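PDB 3KEZ: putative sugar binding protein from Bacteroides vulgatus ATCC 8482, which probably binds sugars at the bacterial cell surface as a calcium-containing outer-membrane lipoprotein of the SusD family. Local coordinates for residues Ile30-Ser36 against Tyr84-Ile88; Asp38-Leu44 against Ser80-Leu85; Tyr67-Asn71 against His424-Tyr428; Pro240-Asp246 against Lys318-Gln322; Met284-Cys288 against Lys421-Asn425. All blocks are in the same frame, centred on the assembly; numbering follows the deposited sequence. Where two conformers were deposited one is given.

Contact 1 (Ile30-Ser36 against Tyr84-Ile88); sequences IYSTMQS and YLYSI
Two helical pieces pack almost antiparallel. The axes of helix 30-34 and helix 84-88 run at 169° and come within 10.0 Å. The closest CA pair is Ile30 and Ile88, 5.7 Å apart. Ser36 lies beyond the helix, extended (phi/psi -60/148). Tyr84 opens the second segment with chi1 m, its CB directed toward the first. Its ring lies by Thr33 and Ser36: CE2 is 3.4 Å from Ser36 CB, and CD2 3.6 Å from Thr33 CG2. One water joins Tyr84 OH (3.2 Å) to Ser36 OG (2.5 Å), which also bonds Asp38. At Ser87, a second water links OG (3.1 Å) to Thr33 OG1 (2.9 Å), itself bonded to Gly29. Ile88 (m, t) has the largest area covered. Its CG1 is 3.8 Å from Thr33 CG2, its CD1 3.7 Å from CG of selenomethionine Met34, its CG2 4.1 Å from Ile30 CG2. Met125 and Ile122 of helix 109-134 cover Met34 and Ile88. Such antiparallel helix pairs are typical of the TPR-related part of SusD-like proteins.

Contact 2 (Asp38-Leu44 against Ser80-Leu85); sequences DAYSGRL and SHWSYL. With EDO (1,2-ethanediol), chain G.
The turn leading into helix 43-50 lies against the start of helix 80-96. Residues 39-42 form a type I turn, and Gly42 is the N-cap. Asp38 CA is 6.0 Å from Ser80 CA; Ala39 CA is 6.5 Å from Tyr84 CA. Arg43 is nearly extended (m, t, t), so NH1 donates to Ser80 OG (chi1 p) at 2.8 Å. The same NH1 is 3.3 Å from Asp38 OD1, a purely electrostatic salt bridge. Arg43 NH1 and NH2 also donate to an ethanediol, probably from the crystallisation liquor. Tyr84, chi1 m, presents a ring face to Asp38 CB, 4.0 Å from its centroid, a CH-pi contact. Leu44 (m, t) and Tyr40 (chi1 m) start sideways, but their ends come nearer. Leu85 CD2 (m, t) is 3.8 Å from Leu44 CD1 and 3.4 Å from Tyr40 OH, which bonds Asp129. His81 (chi1 m) CD2 is 3.8 Å from Leu44 CD2. Waters bridge Asp38 O to Ser80 OG and Arg43 O to His81 NE2. Leucine packing is thus combined with polar groups that find partners inside a buried contact.

Contact 3 (Tyr67-Asn71 against His424-Tyr428); sequences YYRFN and HNTAY
A Schellman motif ends helix 65-68, and the loop 424-428 of the SusD family region runs past it. Phe70 has the positive phi (46/54), and its N bonds Tyr67 O at 3.2 Å. Arg69 and Thr426 have the nearest CA atoms, 5.2 Å apart. Tyr68, chi1 t, sends its hydroxyl into the loop. There OH accepts from Asn425 N at 2.9 Å and shares a hydrogen bond with His424 ND1 at 2.8 Å, so one oxygen serves two partners. The carbonyl Arg69 O accepts a hydrogen bond from a water at 2.6 Å, and that water accepts from Ala427 N at 3.0 Å. Thr426 OG1 accepts from Tyr428 N at 3.1 Å, which makes an ST turn. Arg411 NH1 donates to both Tyr68 O and Tyr428 O, so both carbonyls are satisfied. Phe70 CB makes an apolar contact with Tyr428 CD2 at 3.7 Å. Tyr428, chi1 m, turns its ring edge to Arg69 O, with CD2 3.3 Å from that oxygen.

Contact 4 (Pro240-Asp246 against Lys318-Gln322); sequences PTAWGND and KYQPQ. With CA (calcium ion), chain C.
A turn following a weak helical turn meets a loop, with the CA atoms of Gly244 and Gln320 4.6 Å apart. Residues 242-245 form a type I turn after the weakly bonded helical turn at about 240-242. The other segment is extended from Gln320 to Gln322, and Tyr319 centres an inverse gamma turn.

Two glutamine side chains make the direct hydrogen bonds. Gln320 (chi1 m, chi2 t) donates from NE2 to Pro240 O at 3.0 Å, and this NE2 also bonds Asn317. Gln322 (chi1 m, chi2 p) donates from NE2 to Asn245 O at 3.2 Å. A water lies 3.0 Å from Trp243 O and 2.7 Å from Gln320 O, and it accepts a hydrogen bond from Gln322 NE2 (3.0 Å).

Metal binding uses the other end of the Gln322 amide. OE1 binds the calcium ion at 2.6 Å, and a water also binds the ion at 2.6 Å. Asn261, Glu325, Asp329 and Asn331 complete the protein ligands. The contact therefore supplies one ligand of the calcium site seen in this SusD-family protein. The bond to Asn245 O is consistent with holding the amide so that OE1 faces the metal.

Packing centres on Trp243, chi1 m. Lys318 CG stands 3.8 Å from the centroid of its six-membered ring, over the face, in a CH-pi contact. Lys318 NZ runs on to Val393, Glu391 and a salt bridge with Glu395. Trp243 CB is 3.3 Å from Lys318 O, and Gly244 O is 3.6 Å from Gln322 CG.

Contact 5 (Met284-Cys288 against Lys421-Asn425); sequences MCITC and KTKHN
Thr422 gives up the most surface here, and Thr287 and Cys288 follow. The first segment leaves strand 284-286 and enters helix 288-295. The second is an irregular loop, extended from Thr422 to His424. The touching parts run 79° apart, and the nearest CA atoms, of Cys288 and Thr422, are 6.6 Å apart.

Thr422, chi1 m, has CB directed toward the strand end. Its CG2 lies 3.4 Å from Ile286 O, 4.2 Å from Cys285 SG and 4.2 Å from Thr287 CA. Its OG1 bonds both Tyr312 and a water at 2.7 Å. That water donates to Ile286 O at 3.0 Å.

Thr287, chi1 p, is the N-cap of helix 288-295. Its CG2 packs against His424 CE1 at 3.4 Å.

Cys288 begins the helix with chi1 m. Its SG lies 3.3 Å from Thr422 O and 3.9 Å from Thr422 CB. The loop 421-425 thus covers the point where the short antiparallel pair 55-57/284-286 passes into helix 288-295. Gln56 of that pair touches Thr287 and Thr422.

The contact is therefore made by methyl and sulfur packing plus one bridging water, while Thr287 OG1 and His424 ND1 are satisfied outside, by Asp53 and Tyr68.

Contacts 1 and 2 are neighbours, with centres 7 Å apart. They share Tyr84 and Leu85 on helix 80-96, which meets the chain running from helix 20-34 into helix 43-50. Contacts 3 and 5, centres 11 Å apart, share His424 and Asn425, so they end on the same stretch before strand 430-431. Contact 2 touches contact 3 where His81 and Arg43 meet Tyr67. Contact 4 stands apart at the calcium site, 23 Å from contacts 1 and 2 between centres. Contacts 1 and 2 close early in the chain. Contact 5 crosses contact 4 in sequence. Contact 3 spans contact 4 and joins the end of helix 65-68 to the loop 424-428, 353 positions away.

Contact 1 (Ile30-Ser36 against Tyr84-Ile88)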
# COMPACT_ATOMS: atom_id res chain seq x y z
N ILE A 30 -9.16 -11.55 10.62
CA ILE A 30 -8.00 -10.99 9.91
C ILE A 30 -8.35 -9.58 9.36
O ILE A 30 -7.67 -8.63 9.62
CB ILE A 30 -7.50 -11.95 8.79
CG1 ILE A 30 -6.79 -13.17 9.39
CG2 ILE A 30 -6.60 -11.23 7.82
CD1 ILE A 30 -6.85 -14.46 8.52
N TYR A 31 -9.48 -9.46 8.67
CA TYR A 31 -9.89 -8.20 8.08
C TYR A 31 -10.12 -7.19 9.19
O TYR A 31 -9.73 -6.04 9.06
CB TYR A 31 -11.15 -8.38 7.21
CG TYR A 31 -10.85 -9.03 5.86
CD1 TYR A 31 -10.06 -8.37 4.90
CD2 TYR A 31 -11.36 -10.28 5.54
CE1 TYR A 31 -9.79 -8.95 3.66
CE2 TYR A 31 -11.09 -10.88 4.27
CZ TYR A 31 -10.28 -10.20 3.35
OH TYR A 31 -10.01 -10.78 2.13
N SER A 32 -10.68 -7.62 10.32
CA SER A 32 -10.91 -6.68 11.44
C SER A 32 -9.57 -6.14 11.96
O SER A 32 -9.43 -4.93 12.23
CB SER A 32 -11.73 -7.35 12.55
OG SER A 32 -11.74 -6.55 13.72
N THR A 33 -8.57 -7.02 12.06
CA THR A 33 -7.20 -6.61 12.42
C THR A 33 -6.59 -5.61 11.42
O THR A 33 -5.99 -4.60 11.82
CB THR A 33 -6.26 -7.86 12.59
OG1 THR A 33 -6.83 -8.73 13.58
CG2 THR A 33 -4.82 -7.46 12.99
N MSE A 34 -6.77 -5.89 10.13
CA MSE A 34 -6.27 -5.01 9.08
C MSE A 34 -6.88 -3.63 9.12
O MSE A 34 -6.26 -2.69 8.65
CB MSE A 34 -6.55 -5.62 7.69
CG MSE A 34 -5.81 -6.92 7.46
SE MSE A 34 -6.27 -7.82 5.85
CE MSE A 34 -5.32 -6.69 4.71
N GLN A 35 -8.14 -3.54 9.59
CA GLN A 35 -8.86 -2.26 9.76
C GLN A 35 -8.30 -1.31 10.81
O GLN A 35 -8.65 -0.12 10.81
CB GLN A 35 -10.35 -2.50 10.09
CG GLN A 35 -11.15 -2.82 8.88
CD GLN A 35 -12.39 -3.60 9.18
OE1 GLN A 35 -13.02 -3.41 10.25
NE2 GLN A 35 -12.78 -4.46 8.23
N SER A 36 -7.44 -1.80 11.70
CA SER A 36 -6.91 -0.95 12.78
C SER A 36 -6.14 0.23 12.22
O SER A 36 -5.48 0.12 11.19
CB SER A 36 -5.94 -1.78 13.68
OG SER A 36 -5.28 -0.98 14.64
N TYR A 84 1.19 -6.43 14.32
CA TYR A 84 -0.03 -6.56 13.56
C TYR A 84 0.16 -7.46 12.32
O TYR A 84 -0.65 -8.36 12.07
CB TYR A 84 -0.59 -5.18 13.16
CG TYR A 84 -1.49 -4.59 14.20
CD1 TYR A 84 -0.97 -4.11 15.38
CD2 TYR A 84 -2.90 -4.54 14.02
CE1 TYR A 84 -1.79 -3.60 16.37
CE2 TYR A 84 -3.74 -4.03 15.03
CZ TYR A 84 -3.16 -3.54 16.19
OH TYR A 84 -3.94 -3.02 17.22
N LEU A 85 1.25 -7.24 11.59
CA LEU A 85 1.50 -8.07 10.40
C LEU A 85 1.75 -9.55 10.77
O LEU A 85 1.25 -10.45 10.08
CB LEU A 85 2.60 -7.45 9.54
CG LEU A 85 2.10 -6.15 8.89
CD1 LEU A 85 3.20 -5.31 8.33
CD2 LEU A 85 0.98 -6.41 7.84
N TYR A 86 2.47 -9.82 11.86
CA TYR A 86 2.72 -11.19 12.25
C TYR A 86 1.46 -11.83 12.82
O TYR A 86 1.23 -13.03 12.65
CB TYR A 86 3.91 -11.32 13.22
CG TYR A 86 5.21 -11.47 12.43
CD1 TYR A 86 5.43 -12.57 11.58
CD2 TYR A 86 6.18 -10.46 12.46
CE1 TYR A 86 6.57 -12.68 10.83
CE2 TYR A 86 7.33 -10.56 11.72
CZ TYR A 86 7.53 -11.66 10.90
OH TYR A 86 8.70 -11.74 10.21
N SER A 87 0.62 -11.04 13.49
CA SER A 87 -0.71 -11.51 13.90
C SER A 87 -1.55 -11.99 12.71
O SER A 87 -2.11 -13.09 12.72
CB SER A 87 -1.45 -10.40 14.62
OG SER A 87 -2.72 -10.83 15.02
N ILE A 88 -1.66 -11.13 11.70
CA ILE A 88 -2.32 -11.44 10.46
C ILE A 88 -1.75 -12.73 9.80
O ILE A 88 -2.49 -13.67 9.46
CB ILE A 88 -2.22 -10.22 9.48
CG1 ILE A 88 -3.09 -9.06 9.98
CG2 ILE A 88 -2.56 -10.65 8.04
CD1 ILE A 88 -2.70 -7.73 9.37
O HOH W 1 -5.06 -10.99 13.05
O HOH W 2 -6.80 -1.62 16.57

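Contact 2 (Asp38-Leu44 against Ser80-Leu85)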
# COMPACT_ATOMS: atom_id res chain seq x y z
N ASP A 38 -3.53 1.12 13.49
CA ASP A 38 -2.16 0.64 13.57
C ASP A 38 -1.80 -0.25 12.38
O ASP A 38 -0.64 -0.60 12.21
CB ASP A 38 -1.92 -0.13 14.88
CG ASP A 38 -1.73 0.81 16.08
OD1 ASP A 38 -1.58 2.03 15.90
OD2 ASP A 38 -1.74 0.32 17.22
N ALA A 39 -2.80 -0.67 11.61
CA ALA A 39 -2.57 -1.48 10.42
C ALA A 39 -2.96 -0.66 9.19
O ALA A 39 -2.42 0.45 8.99
CB ALA A 39 -3.31 -2.84 10.49
N TYR A 40 -3.88 -1.18 8.38
CA TYR A 40 -4.17 -0.59 7.08
C TYR A 40 -5.15 0.60 7.10
O TYR A 40 -5.42 1.20 6.06
CB TYR A 40 -4.63 -1.67 6.09
CG TYR A 40 -3.49 -2.61 5.75
CD1 TYR A 40 -2.43 -2.19 4.89
CD2 TYR A 40 -3.42 -3.87 6.33
CE1 TYR A 40 -1.36 -3.06 4.59
CE2 TYR A 40 -2.34 -4.75 6.03
CZ TYR A 40 -1.34 -4.34 5.17
OH TYR A 40 -0.30 -5.22 4.91
N SER A 41 -5.64 0.99 8.26
CA SER A 41 -6.40 2.24 8.32
C SER A 41 -5.49 3.40 8.75
O SER A 41 -5.97 4.51 8.93
CB SER A 41 -7.61 2.09 9.24
OG SER A 41 -8.72 1.52 8.57
N GLY A 42 -4.19 3.16 8.90
CA GLY A 42 -3.29 4.25 9.29
C GLY A 42 -1.82 3.99 9.00
O GLY A 42 -1.33 4.23 7.89
N ARG A 43 -1.14 3.46 10.00
CA ARG A 43 0.33 3.41 9.98
C ARG A 43 0.93 2.73 8.79
O ARG A 43 1.95 3.21 8.29
CB ARG A 43 0.86 2.77 11.28
CG ARG A 43 0.65 3.69 12.46
CD ARG A 43 1.19 3.10 13.75
NE ARG A 43 0.99 4.01 14.87
CZ ARG A 43 1.20 3.68 16.14
NH1 ARG A 43 1.61 2.48 16.45
NH2 ARG A 43 0.97 4.57 17.10
N LEU A 44 0.30 1.64 8.31
CA LEU A 44 0.83 0.92 7.15
C LEU A 44 0.61 1.68 5.86
O LEU A 44 1.38 1.52 4.90
CB LEU A 44 0.30 -0.53 7.04
CG LEU A 44 0.68 -1.41 8.25
CD1 LEU A 44 0.00 -2.75 8.12
CD2 LEU A 44 2.21 -1.61 8.37
N SER A 80 3.96 -1.79 16.35
CA SER A 80 2.67 -2.16 15.76
C SER A 80 2.78 -2.79 14.37
O SER A 80 2.05 -3.71 14.07
CB SER A 80 1.77 -0.93 15.65
OG SER A 80 2.53 0.21 15.19
N HIS A 81 3.66 -2.26 13.53
CA HIS A 81 3.82 -2.78 12.19
C HIS A 81 4.18 -4.25 12.31
O HIS A 81 3.56 -5.08 11.68
CB HIS A 81 4.93 -2.06 11.42
CG HIS A 81 4.87 -0.56 11.51
ND1 HIS A 81 5.25 0.15 12.64
CD2 HIS A 81 4.51 0.37 10.59
CE1 HIS A 81 5.11 1.44 12.41
NE2 HIS A 81 4.67 1.60 11.17
N TRP A 82 5.18 -4.53 13.13
CA TRP A 82 5.65 -5.89 13.37
C TRP A 82 4.56 -6.84 13.92
O TRP A 82 4.24 -7.90 13.31
CB TRP A 82 6.86 -5.79 14.31
CG TRP A 82 7.60 -7.05 14.54
CD1 TRP A 82 7.37 -7.96 15.51
CD2 TRP A 82 8.73 -7.54 13.78
NE1 TRP A 82 8.28 -9.00 15.42
CE2 TRP A 82 9.12 -8.76 14.35
CE3 TRP A 82 9.41 -7.07 12.65
CZ2 TRP A 82 10.20 -9.52 13.85
CZ3 TRP A 82 10.49 -7.81 12.16
CH2 TRP A 82 10.86 -9.03 12.76
N SER A 83 3.97 -6.42 15.05
CA SER A 83 2.98 -7.23 15.77
C SER A 83 1.72 -7.47 14.97
O SER A 83 1.25 -8.59 14.90
CB SER A 83 2.65 -6.66 17.17
OG SER A 83 2.58 -5.24 17.22
N TYR A 84 1.19 -6.43 14.32
CA TYR A 84 -0.03 -6.56 13.56
C TYR A 84 0.16 -7.46 12.32
O TYR A 84 -0.65 -8.36 12.07
CB TYR A 84 -0.59 -5.18 13.16
CG TYR A 84 -1.49 -4.59 14.20
CD1 TYR A 84 -0.97 -4.11 15.38
CD2 TYR A 84 -2.90 -4.54 14.02
CE1 TYR A 84 -1.79 -3.60 16.37
CE2 TYR A 84 -3.74 -4.03 15.03
CZ TYR A 84 -3.16 -3.54 16.19
OH TYR A 84 -3.94 -3.02 17.22
N LEU A 85 1.25 -7.24 11.59
CA LEU A 85 1.50 -8.07 10.40
C LEU A 85 1.75 -9.55 10.77
O LEU A 85 1.25 -10.45 10.08
CB LEU A 85 2.60 -7.45 9.54
CG LEU A 85 2.10 -6.15 8.89
CD1 LEU A 85 3.20 -5.31 8.33
CD2 LEU A 85 0.98 -6.41 7.84
C1 EDO G . 1.39 2.37 20.91
O1 EDO G . 1.82 1.93 19.62
C2 EDO G . 1.32 3.89 20.93
O2 EDO G . 2.36 4.43 20.08
O HOH W 3 1.96 -0.11 12.48
O HOH W 4 3.81 4.08 9.90

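Contact 3 (Tyr67-Asn71 against His424-Tyr428)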
# COMPACT_ATOMS: atom_id res chain seq x y z
N TYR A 67 8.16 9.57 12.03
CA TYR A 67 8.40 8.92 10.72
C TYR A 67 9.01 9.89 9.70
O TYR A 67 10.01 9.57 9.07
CB TYR A 67 7.11 8.33 10.15
CG TYR A 67 6.50 7.32 11.07
CD1 TYR A 67 5.67 7.70 12.14
CD2 TYR A 67 6.80 5.97 10.94
CE1 TYR A 67 5.10 6.73 12.99
CE2 TYR A 67 6.25 5.02 11.78
CZ TYR A 67 5.41 5.40 12.80
OH TYR A 67 4.91 4.42 13.62
N TYR A 68 8.37 11.07 9.53
CA TYR A 68 8.87 12.15 8.63
C TYR A 68 10.31 12.58 8.97
O TYR A 68 11.15 12.79 8.08
CB TYR A 68 7.90 13.35 8.66
CG TYR A 68 8.47 14.63 8.12
CD1 TYR A 68 8.74 14.77 6.78
CD2 TYR A 68 8.71 15.73 8.96
CE1 TYR A 68 9.30 15.95 6.27
CE2 TYR A 68 9.25 16.91 8.46
CZ TYR A 68 9.56 17.01 7.13
OH TYR A 68 10.09 18.19 6.61
N ARG A 69 10.59 12.72 10.26
CA ARG A 69 11.87 13.20 10.73
C ARG A 69 12.94 12.10 10.84
O ARG A 69 14.10 12.40 11.19
CB ARG A 69 11.73 13.92 12.09
CG ARG A 69 11.01 15.23 12.01
CD ARG A 69 10.86 15.95 13.33
NE ARG A 69 12.14 16.10 14.03
CZ ARG A 69 12.40 15.76 15.29
NH1 ARG A 69 11.47 15.25 16.09
NH2 ARG A 69 13.62 15.95 15.78
N PHE A 70 12.55 10.86 10.56
CA PHE A 70 13.37 9.69 10.82
C PHE A 70 13.98 9.76 12.21
O PHE A 70 15.20 9.66 12.37
CB PHE A 70 14.47 9.57 9.76
CG PHE A 70 13.93 9.42 8.40
CD1 PHE A 70 13.52 8.17 7.95
CD2 PHE A 70 13.80 10.53 7.57
CE1 PHE A 70 13.03 8.03 6.68
CE2 PHE A 70 13.29 10.39 6.31
CZ PHE A 70 12.92 9.14 5.86
N ASN A 71 13.12 9.93 13.20
CA ASN A 71 13.54 10.21 14.56
C ASN A 71 13.52 8.99 15.47
O ASN A 71 13.68 9.14 16.67
CB ASN A 71 12.62 11.29 15.16
CG ASN A 71 13.22 11.97 16.35
OD1 ASN A 71 14.40 12.31 16.33
ND2 ASN A 71 12.41 12.20 17.39
N HIS A 424 9.54 22.36 5.23
CA HIS A 424 10.27 21.22 5.78
C HIS A 424 10.86 21.54 7.17
O HIS A 424 11.19 22.69 7.49
CB HIS A 424 11.32 20.70 4.80
CG HIS A 424 10.74 19.92 3.67
ND1 HIS A 424 10.23 18.65 3.82
CD2 HIS A 424 10.52 20.26 2.38
CE1 HIS A 424 9.75 18.23 2.67
NE2 HIS A 424 9.93 19.18 1.77
N ASN A 425 10.96 20.52 8.01
CA ASN A 425 11.59 20.68 9.32
C ASN A 425 12.17 19.34 9.71
O ASN A 425 11.59 18.58 10.47
CB ASN A 425 10.56 21.16 10.36
CG ASN A 425 11.18 21.44 11.69
OD1 ASN A 425 12.41 21.48 11.84
ND2 ASN A 425 10.34 21.67 12.68
N THR A 426 13.32 19.04 9.12
CA THR A 426 13.95 17.75 9.27
C THR A 426 15.47 17.88 9.02
O THR A 426 15.91 18.72 8.23
CB THR A 426 13.32 16.77 8.29
OG1 THR A 426 13.94 15.48 8.42
CG2 THR A 426 13.49 17.28 6.88
N ALA A 427 16.25 17.03 9.68
CA ALA A 427 17.69 16.89 9.45
C ALA A 427 17.96 16.15 8.16
O ALA A 427 19.07 16.19 7.65
CB ALA A 427 18.31 16.13 10.58
N TYR A 428 16.95 15.47 7.62
CA TYR A 428 17.18 14.54 6.49
C TYR A 428 16.44 14.97 5.21
O TYR A 428 15.24 14.68 5.03
CB TYR A 428 16.77 13.12 6.90
CG TYR A 428 17.47 12.59 8.13
CD1 TYR A 428 18.83 12.29 8.12
CD2 TYR A 428 16.77 12.40 9.33
CE1 TYR A 428 19.46 11.80 9.25
CE2 TYR A 428 17.41 11.92 10.47
CZ TYR A 428 18.75 11.63 10.40
OH TYR A 428 19.39 11.13 11.49
O HOH W 5 14.79 14.88 11.15

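Contact 4 (Pro240-Asp246 against Lys318-Gln322)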
# COMPACT_ATOMS: atom_id res chain seq x y z
N PRO A 240 -13.20 13.74 -8.34
CA PRO A 240 -13.13 14.53 -7.10
C PRO A 240 -13.98 13.96 -5.95
O PRO A 240 -13.63 14.17 -4.80
CB PRO A 240 -13.64 15.90 -7.54
CG PRO A 240 -13.38 15.97 -9.02
CD PRO A 240 -13.59 14.56 -9.50
N THR A 241 -15.08 13.26 -6.25
CA THR A 241 -15.97 12.75 -5.19
C THR A 241 -16.12 11.23 -5.11
O THR A 241 -16.79 10.74 -4.19
CB THR A 241 -17.41 13.36 -5.29
OG1 THR A 241 -18.02 12.94 -6.52
CG2 THR A 241 -17.37 14.89 -5.19
N ALA A 242 -15.49 10.50 -6.04
CA ALA A 242 -15.72 9.06 -6.17
C ALA A 242 -15.22 8.32 -4.90
O ALA A 242 -15.74 7.27 -4.53
CB ALA A 242 -14.98 8.51 -7.42
N TRP A 243 -14.22 8.92 -4.27
CA TRP A 243 -13.62 8.45 -3.03
C TRP A 243 -14.62 8.26 -1.88
O TRP A 243 -14.36 7.48 -0.96
CB TRP A 243 -12.56 9.45 -2.56
CG TRP A 243 -11.57 9.76 -3.61
CD1 TRP A 243 -11.66 10.74 -4.56
CD2 TRP A 243 -10.34 9.07 -3.86
NE1 TRP A 243 -10.56 10.69 -5.40
CE2 TRP A 243 -9.74 9.68 -4.98
CE3 TRP A 243 -9.69 7.99 -3.24
CZ2 TRP A 243 -8.53 9.25 -5.50
CZ3 TRP A 243 -8.49 7.57 -3.76
CH2 TRP A 243 -7.92 8.20 -4.88
N GLY A 244 -15.74 8.99 -1.89
CA GLY A 244 -16.78 8.86 -0.84
C GLY A 244 -17.97 7.99 -1.21
O GLY A 244 -18.87 7.77 -0.38
N ASN A 245 -18.00 7.51 -2.46
CA ASN A 245 -19.02 6.54 -2.91
C ASN A 245 -18.95 5.27 -2.06
O ASN A 245 -17.91 4.97 -1.48
CB ASN A 245 -18.81 6.11 -4.38
CG ASN A 245 -18.97 7.25 -5.36
OD1 ASN A 245 -19.60 8.25 -5.04
ND2 ASN A 245 -18.37 7.12 -6.55
N ASP A 246 -20.03 4.50 -2.08
CA ASP A 246 -20.00 3.18 -1.48
C ASP A 246 -20.22 2.23 -2.66
O ASP A 246 -21.31 2.13 -3.22
CB ASP A 246 -21.09 3.07 -0.40
CG ASP A 246 -20.64 2.27 0.84
OD1 ASP A 246 -19.50 1.72 0.90
OD2 ASP A 246 -21.48 2.17 1.76
N LYS A 318 -8.64 12.30 0.09
CA LYS A 318 -9.03 11.02 -0.52
C LYS A 318 -9.84 10.14 0.41
O LYS A 318 -10.52 9.22 -0.03
CB LYS A 318 -7.79 10.24 -0.98
CG LYS A 318 -7.06 10.91 -2.12
CD LYS A 318 -5.79 10.16 -2.56
CE LYS A 318 -5.34 10.59 -3.94
NZ LYS A 318 -4.12 9.83 -4.44
N TYR A 319 -9.70 10.39 1.70
CA TYR A 319 -10.41 9.63 2.71
C TYR A 319 -11.72 10.35 3.03
O TYR A 319 -11.85 11.05 4.03
CB TYR A 319 -9.50 9.46 3.91
CG TYR A 319 -8.27 8.71 3.47
CD1 TYR A 319 -8.29 7.32 3.31
CD2 TYR A 319 -7.10 9.39 3.11
CE1 TYR A 319 -7.17 6.63 2.83
CE2 TYR A 319 -5.97 8.70 2.63
CZ TYR A 319 -6.01 7.33 2.51
OH TYR A 319 -4.87 6.68 2.07
N GLN A 320 -12.67 10.17 2.13
CA GLN A 320 -13.95 10.87 2.19
C GLN A 320 -14.93 9.94 2.88
O GLN A 320 -15.04 8.78 2.52
CB GLN A 320 -14.43 11.27 0.77
CG GLN A 320 -13.45 12.26 0.09
CD GLN A 320 -13.80 12.63 -1.32
OE1 GLN A 320 -14.86 12.26 -1.80
NE2 GLN A 320 -12.91 13.39 -2.01
N PRO A 321 -15.58 10.42 3.93
CA PRO A 321 -16.52 9.53 4.58
C PRO A 321 -17.69 9.17 3.64
O PRO A 321 -18.04 9.96 2.75
CB PRO A 321 -17.03 10.37 5.76
CG PRO A 321 -16.91 11.79 5.27
CD PRO A 321 -15.68 11.81 4.41
N GLN A 322 -18.24 7.98 3.83
CA GLN A 322 -19.48 7.57 3.17
C GLN A 322 -20.66 8.31 3.82
O GLN A 322 -20.48 8.98 4.84
CB GLN A 322 -19.64 6.04 3.22
CG GLN A 322 -18.76 5.30 2.17
CD GLN A 322 -17.23 5.46 2.41
OE1 GLN A 322 -16.74 5.42 3.57
NE2 GLN A 322 -16.48 5.63 1.32
CA CA C . -16.69 4.12 5.84
O HOH W 6 -13.71 6.59 1.78
O HOH W 7 -18.70 2.81 4.84

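Contact 5 (Met284-Cys288 against Lys421-Asn425)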
# COMPACT_ATOMS: atom_id res chain seq x y z
N MSE A 284 -0.81 15.30 8.60
CA MSE A 284 0.08 15.16 7.46
C MSE A 284 -0.50 15.90 6.25
O MSE A 284 -1.71 15.84 6.00
CB MSE A 284 0.35 13.69 7.17
CG MSE A 284 -0.90 12.87 6.89
SE MSE A 284 -0.64 10.94 6.67
CE MSE A 284 -0.02 10.87 4.86
N CYS A 285 0.36 16.64 5.53
CA CYS A 285 -0.07 17.46 4.39
C CYS A 285 0.88 17.26 3.20
O CYS A 285 1.92 16.58 3.33
CB CYS A 285 -0.08 18.93 4.78
SG CYS A 285 1.55 19.54 5.26
N ILE A 286 0.55 17.84 2.05
CA ILE A 286 1.46 17.78 0.91
C ILE A 286 2.62 18.75 1.14
O ILE A 286 2.48 19.74 1.83
CB ILE A 286 0.79 18.09 -0.43
CG1 ILE A 286 0.34 19.54 -0.51
CG2 ILE A 286 -0.35 17.09 -0.73
CD1 ILE A 286 -0.37 19.88 -1.82
N THR A 287 3.79 18.44 0.57
CA THR A 287 4.91 19.37 0.56
C THR A 287 4.67 20.47 -0.49
O THR A 287 3.87 20.30 -1.42
CB THR A 287 6.22 18.66 0.26
OG1 THR A 287 6.05 17.92 -0.95
CG2 THR A 287 6.61 17.67 1.45
N CYS A 288 5.34 21.60 -0.34
CA CYS A 288 5.25 22.65 -1.37
C CYS A 288 5.70 22.19 -2.74
O CYS A 288 5.09 22.54 -3.76
CB CYS A 288 6.07 23.86 -0.96
SG CYS A 288 5.36 24.71 0.49
N LYS A 421 2.14 28.02 5.45
CA LYS A 421 2.70 27.44 6.68
C LYS A 421 3.39 26.10 6.47
O LYS A 421 3.93 25.51 7.41
CB LYS A 421 1.61 27.31 7.75
CG LYS A 421 1.17 28.65 8.32
CD LYS A 421 0.01 28.51 9.29
CE LYS A 421 -0.51 29.89 9.69
NZ LYS A 421 -1.93 29.84 10.08
N THR A 422 3.39 25.60 5.23
CA THR A 422 4.00 24.32 4.93
C THR A 422 5.49 24.52 4.66
O THR A 422 5.87 25.19 3.70
CB THR A 422 3.36 23.71 3.65
OG1 THR A 422 1.94 23.61 3.81
CG2 THR A 422 3.98 22.34 3.32
N LYS A 423 6.33 23.90 5.45
CA LYS A 423 7.77 24.02 5.23
C LYS A 423 8.44 22.79 5.83
O LYS A 423 7.96 22.24 6.83
CB LYS A 423 8.33 25.32 5.86
CG LYS A 423 8.28 25.39 7.37
CD LYS A 423 8.95 26.73 7.90
CE LYS A 423 10.43 26.89 7.43
NZ LYS A 423 11.23 27.97 8.10
N HIS A 424 9.54 22.36 5.23
CA HIS A 424 10.27 21.22 5.78
C HIS A 424 10.86 21.54 7.17
O HIS A 424 11.19 22.69 7.49
CB HIS A 424 11.32 20.70 4.80
CG HIS A 424 10.74 19.92 3.67
ND1 HIS A 424 10.23 18.65 3.82
CD2 HIS A 424 10.52 20.26 2.38
CE1 HIS A 424 9.75 18.23 2.67
NE2 HIS A 424 9.93 19.18 1.77
N ASN A 425 10.96 20.52 8.01
CA ASN A 425 11.59 20.68 9.32
C ASN A 425 12.17 19.34 9.71
O ASN A 425 11.59 18.58 10.47
CB ASN A 425 10.56 21.16 10.36
CG ASN A 425 11.18 21.44 11.69
OD1 ASN A 425 12.41 21.48 11.84
ND2 ASN A 425 10.34 21.67 12.68
O HOH W 8 0.44 21.75 2.57